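Local coordinates for protein putative polyketide cyclase (Bacillus cereus, PDB 3K0Z) that is of unknown function but belongs to the SnoaL-like polyketide cyclase family and is probably a lipoprotein, at residues 42-47 / 109-114. Residues are numbered along the deposited sequence; the frame is centred on the assembly and turned at random.
Sequences RFYAFW and ARLSFT
Tyr44 lays one face of its ring on the end of Leu111. The CD1 methyl of Leu111 sits almost exactly over the middle, 3.5 Å from the centroid of the Tyr44 ring and 8° off its normal, a CH-pi contact close to perpendicular. The other branch reaches the hydroxyl half of the ring, beyond the rim, with Leu111 CD2 3.7 Å from Tyr44 CE1. With CG anti to the carbonyl carbon (chi1 -56°), the Tyr44 ring is carried out toward the strand, where the Leu111 side chain crosses it at about a right angle. Ala109, two residues back along the strand, comes in obliquely: its CB lies 3.6 Å from Tyr44 CE2 and 3.5 Å from Tyr44 OH. That hydroxyl is buried, but it hydrogen-bonds OD2 of Asp128, on the next strand, so one hydrogen bond holds the polar end of the phenol while Leu111 CD1 covers a face. Tyr44 OH also lies in the plane of the Phe43 ring, at its edge. This is helix-on-sheet packing in an NTF2-like alpha+beta cone: helix 30-49 lies against the inner face of the curved sheet at strand 106-117, which runs between 93-103 and 120-133. Arg110 points away from the helix and makes a cation-pi contact with Trp141 of the second subunit, while Phe46 and Trp47 pack on helix 76-87.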
ATOM      1  N   ARG A  42      -9.674  14.117   5.691  1.00 21.54           N
ATOM      2  CA  ARG A  42     -10.919  14.404   4.970  1.00 18.10           C
ATOM      3  C   ARG A  42     -11.214  13.314   3.980  1.00 17.49           C
ATOM      4  O   ARG A  42     -12.348  12.988   3.767  1.00 17.38           O
ATOM      5  CB  ARG A  42     -10.860  15.729   4.213  1.00 20.32           C
ATOM      6  CG  ARG A  42     -10.863  16.957   5.093  1.00 22.28           C
ATOM      7  CD  ARG A  42     -11.028  18.248   4.306  1.00 24.02           C
ATOM      8  NE  ARG A  42     -10.873  19.439   5.161  1.00 27.98           N
ATOM      9  CZ  ARG A  42      -9.718  20.088   5.378  1.00 26.52           C
ATOM     10  NH1 ARG A  42      -8.582  19.745   4.781  1.00 37.74           N
ATOM     11  NH2 ARG A  42      -9.712  21.143   6.173  1.00 38.39           N
ATOM     12  N   PHE A  43     -10.188  12.788   3.330  1.00 17.99           N
ATOM     13  CA  PHE A  43     -10.346  11.723   2.380  1.00 18.42           C
ATOM     14  C   PHE A  43     -10.896  10.482   3.093  1.00 20.06           C
ATOM     15  O   PHE A  43     -11.856   9.869   2.603  1.00 16.78           O
ATOM     16  CB  PHE A  43      -9.006  11.413   1.669  1.00 17.98           C
ATOM     17  CG  PHE A  43      -9.142  10.583   0.400  1.00 22.41           C
ATOM     18  CD1 PHE A  43      -9.919  11.022  -0.670  1.00 22.40           C
ATOM     19  CD2 PHE A  43      -8.408   9.411   0.241  1.00 20.94           C
ATOM     20  CE1 PHE A  43     -10.009  10.254  -1.845  1.00 21.89           C
ATOM     21  CE2 PHE A  43      -8.467   8.688  -0.966  1.00 19.64           C
ATOM     22  CZ  PHE A  43      -9.264   9.112  -1.981  1.00 22.80           C
ATOM     23  N   TYR A  44     -10.333  10.107   4.242  1.00 19.68           N
ATOM     24  CA  TYR A  44     -10.888   8.934   4.957  1.00 17.83           C
ATOM     25  C   TYR A  44     -12.203   9.243   5.708  1.00 17.46           C
ATOM     26  O   TYR A  44     -12.997   8.322   5.907  1.00 18.25           O
ATOM     27  CB  TYR A  44      -9.828   8.145   5.758  1.00 21.77           C
ATOM     28  CG  TYR A  44      -8.760   7.754   4.769  1.00 19.38           C
ATOM     29  CD1 TYR A  44      -9.027   6.820   3.775  1.00 18.05           C
ATOM     30  CD2 TYR A  44      -7.551   8.421   4.733  1.00 23.17           C
ATOM     31  CE1 TYR A  44      -8.120   6.552   2.747  1.00 18.93           C
ATOM     32  CE2 TYR A  44      -6.607   8.127   3.735  1.00 17.65           C
ATOM     33  CZ  TYR A  44      -6.911   7.194   2.752  1.00 19.31           C
ATOM     34  OH  TYR A  44      -6.012   6.944   1.762  1.00 25.05           O
ATOM     35  N   ALA A  45     -12.456  10.499   6.075  1.00 19.40           N
ATOM     36  CA  ALA A  45     -13.814  10.910   6.531  1.00 18.59           C
ATOM     37  C   ALA A  45     -14.855  10.642   5.431  1.00 20.63           C
ATOM     38  O   ALA A  45     -15.946  10.173   5.711  1.00 18.97           O
ATOM     39  CB  ALA A  45     -13.865  12.377   6.976  1.00 21.11           C
ATOM     40  N   PHE A  46     -14.507  10.949   4.185  1.00 20.12           N
ATOM     41  CA  PHE A  46     -15.411  10.702   3.102  1.00 19.35           C
ATOM     42  C   PHE A  46     -15.654   9.195   2.974  1.00 19.94           C
ATOM     43  O   PHE A  46     -16.792   8.745   2.905  1.00 21.57           O
ATOM     44  CB  PHE A  46     -14.888  11.266   1.793  1.00 18.75           C
ATOM     45  CG  PHE A  46     -15.703  10.822   0.638  1.00 18.10           C
ATOM     46  CD1 PHE A  46     -17.004  11.288   0.480  1.00 19.79           C
ATOM     47  CD2 PHE A  46     -15.221   9.872  -0.237  1.00 21.71           C
ATOM     48  CE1 PHE A  46     -17.800  10.831  -0.577  1.00 22.17           C
ATOM     49  CE2 PHE A  46     -15.991   9.417  -1.295  1.00 23.67           C
ATOM     50  CZ  PHE A  46     -17.281   9.882  -1.463  1.00 17.14           C
ATOM     51  N   TRP A  47     -14.593   8.400   2.943  1.00 20.69           N
ATOM     52  CA  TRP A  47     -14.805   6.951   2.850  1.00 19.48           C
ATOM     53  C   TRP A  47     -15.580   6.422   4.047  1.00 23.66           C
ATOM     54  O   TRP A  47     -16.350   5.467   3.892  1.00 21.86           O
ATOM     55  CB  TRP A  47     -13.505   6.208   2.692  1.00 22.69           C
ATOM     56  CG  TRP A  47     -12.821   6.474   1.354  1.00 17.28           C
ATOM     57  CD1 TRP A  47     -11.594   7.026   1.163  1.00 21.90           C
ATOM     58  CD2 TRP A  47     -13.350   6.202   0.028  1.00 19.17           C
ATOM     59  NE1 TRP A  47     -11.316   7.104  -0.182  1.00 19.72           N
ATOM     60  CE2 TRP A  47     -12.386   6.627  -0.899  1.00 20.25           C
ATOM     61  CE3 TRP A  47     -14.539   5.629  -0.447  1.00 21.60           C
ATOM     62  CZ2 TRP A  47     -12.551   6.476  -2.287  1.00 19.08           C
ATOM     63  CZ3 TRP A  47     -14.728   5.503  -1.839  1.00 19.74           C
ATOM     64  CH2 TRP A  47     -13.731   5.938  -2.735  1.00 19.23           C
ATOM     65  N   ALA A 109      -1.218   5.923   3.349  1.00 19.06           N
ATOM     66  CA  ALA A 109      -2.169   5.585   4.398  1.00 19.73           C
ATOM     67  C   ALA A 109      -2.414   4.093   4.415  1.00 18.02           C
ATOM     68  O   ALA A 109      -2.613   3.489   3.334  1.00 16.68           O
ATOM     69  CB  ALA A 109      -3.550   6.349   4.200  1.00 15.26           C
ATOM     70  N   ARG A 110      -2.429   3.510   5.621  1.00 17.53           N
ATOM     71  CA  ARG A 110      -2.855   2.147   5.792  1.00 17.00           C
ATOM     72  C   ARG A 110      -4.182   2.195   6.542  1.00 15.87           C
ATOM     73  O   ARG A 110      -4.261   2.735   7.667  1.00 16.55           O
ATOM     74  CB  ARG A 110      -1.827   1.320   6.571  1.00 17.83           C
ATOM     75  CG  ARG A 110      -2.226  -0.101   6.837  1.00 17.64           C
ATOM     76  CD  ARG A 110      -1.049  -0.963   7.388  1.00 18.36           C
ATOM     77  NE  ARG A 110      -0.571  -0.557   8.707  1.00 19.83           N
ATOM     78  CZ  ARG A 110      -1.127  -0.907   9.855  1.00 22.61           C
ATOM     79  NH1 ARG A 110      -2.240  -1.606   9.885  1.00 21.91           N
ATOM     80  NH2 ARG A 110      -0.578  -0.508  10.994  1.00 21.64           N
ATOM     81  N   LEU A 111      -5.196   1.605   5.945  1.00 17.06           N
ATOM     82  CA  LEU A 111      -6.570   1.663   6.459  1.00 16.73           C
ATOM     83  C   LEU A 111      -7.105   0.344   6.978  1.00 19.77           C
ATOM     84  O   LEU A 111      -6.622  -0.725   6.572  1.00 19.91           O
ATOM     85  CB  LEU A 111      -7.503   2.143   5.346  1.00 20.66           C
ATOM     86  CG  LEU A 111      -7.250   3.518   4.680  1.00 15.64           C
ATOM     87  CD1 LEU A 111      -6.874   4.685   5.710  1.00 14.90           C
ATOM     88  CD2 LEU A 111      -6.254   3.451   3.492  1.00 16.90           C
ATOM     89  N   SER A 112      -8.039   0.416   7.940  1.00 18.19           N
ATOM     90  CA  SER A 112      -8.792  -0.757   8.380  1.00 22.32           C
ATOM     91  C   SER A 112     -10.270  -0.446   8.124  1.00 20.79           C
ATOM     92  O   SER A 112     -10.726   0.676   8.390  1.00 22.82           O
ATOM     93  CB  SER A 112      -8.521  -1.113   9.853  1.00 23.47           C
ATOM     94  OG  SER A 112      -8.642   0.035  10.664  1.00 31.89           O
ATOM     95  N   PHE A 113     -10.972  -1.393   7.510  1.00 22.88           N
ATOM     96  CA  PHE A 113     -12.402  -1.284   7.256  1.00 21.55           C
ATOM     97  C   PHE A 113     -13.069  -2.402   8.035  1.00 23.58           C
ATOM     98  O   PHE A 113     -12.724  -3.586   7.848  1.00 22.45           O
ATOM     99  CB  PHE A 113     -12.715  -1.471   5.775  1.00 21.64           C
ATOM    100  CG  PHE A 113     -12.342  -0.306   4.925  1.00 21.89           C
ATOM    101  CD1 PHE A 113     -13.250   0.743   4.720  1.00 21.78           C
ATOM    102  CD2 PHE A 113     -11.099  -0.253   4.313  1.00 22.39           C
ATOM    103  CE1 PHE A 113     -12.897   1.832   3.933  1.00 25.23           C
ATOM    104  CE2 PHE A 113     -10.741   0.836   3.507  1.00 24.14           C
ATOM    105  CZ  PHE A 113     -11.640   1.885   3.340  1.00 25.88           C
ATOM    106  N   THR A 114     -14.026  -2.053   8.887  1.00 20.72           N
ATOM    107  CA  THR A 114     -14.695  -3.028   9.723  1.00 20.01           C
ATOM    108  C   THR A 114     -16.204  -2.812   9.717  1.00 19.04           C
ATOM    109  O   THR A 114     -16.701  -1.703   9.494  1.00 18.80           O
ATOM    110  CB  THR A 114     -14.199  -2.967  11.187  1.00 23.70           C
ATOM    111  OG1 THR A 114     -14.474  -1.674  11.696  1.00 26.21           O
ATOM    112  CG2 THR A 114     -12.703  -3.191  11.265  1.00 22.16           C
TER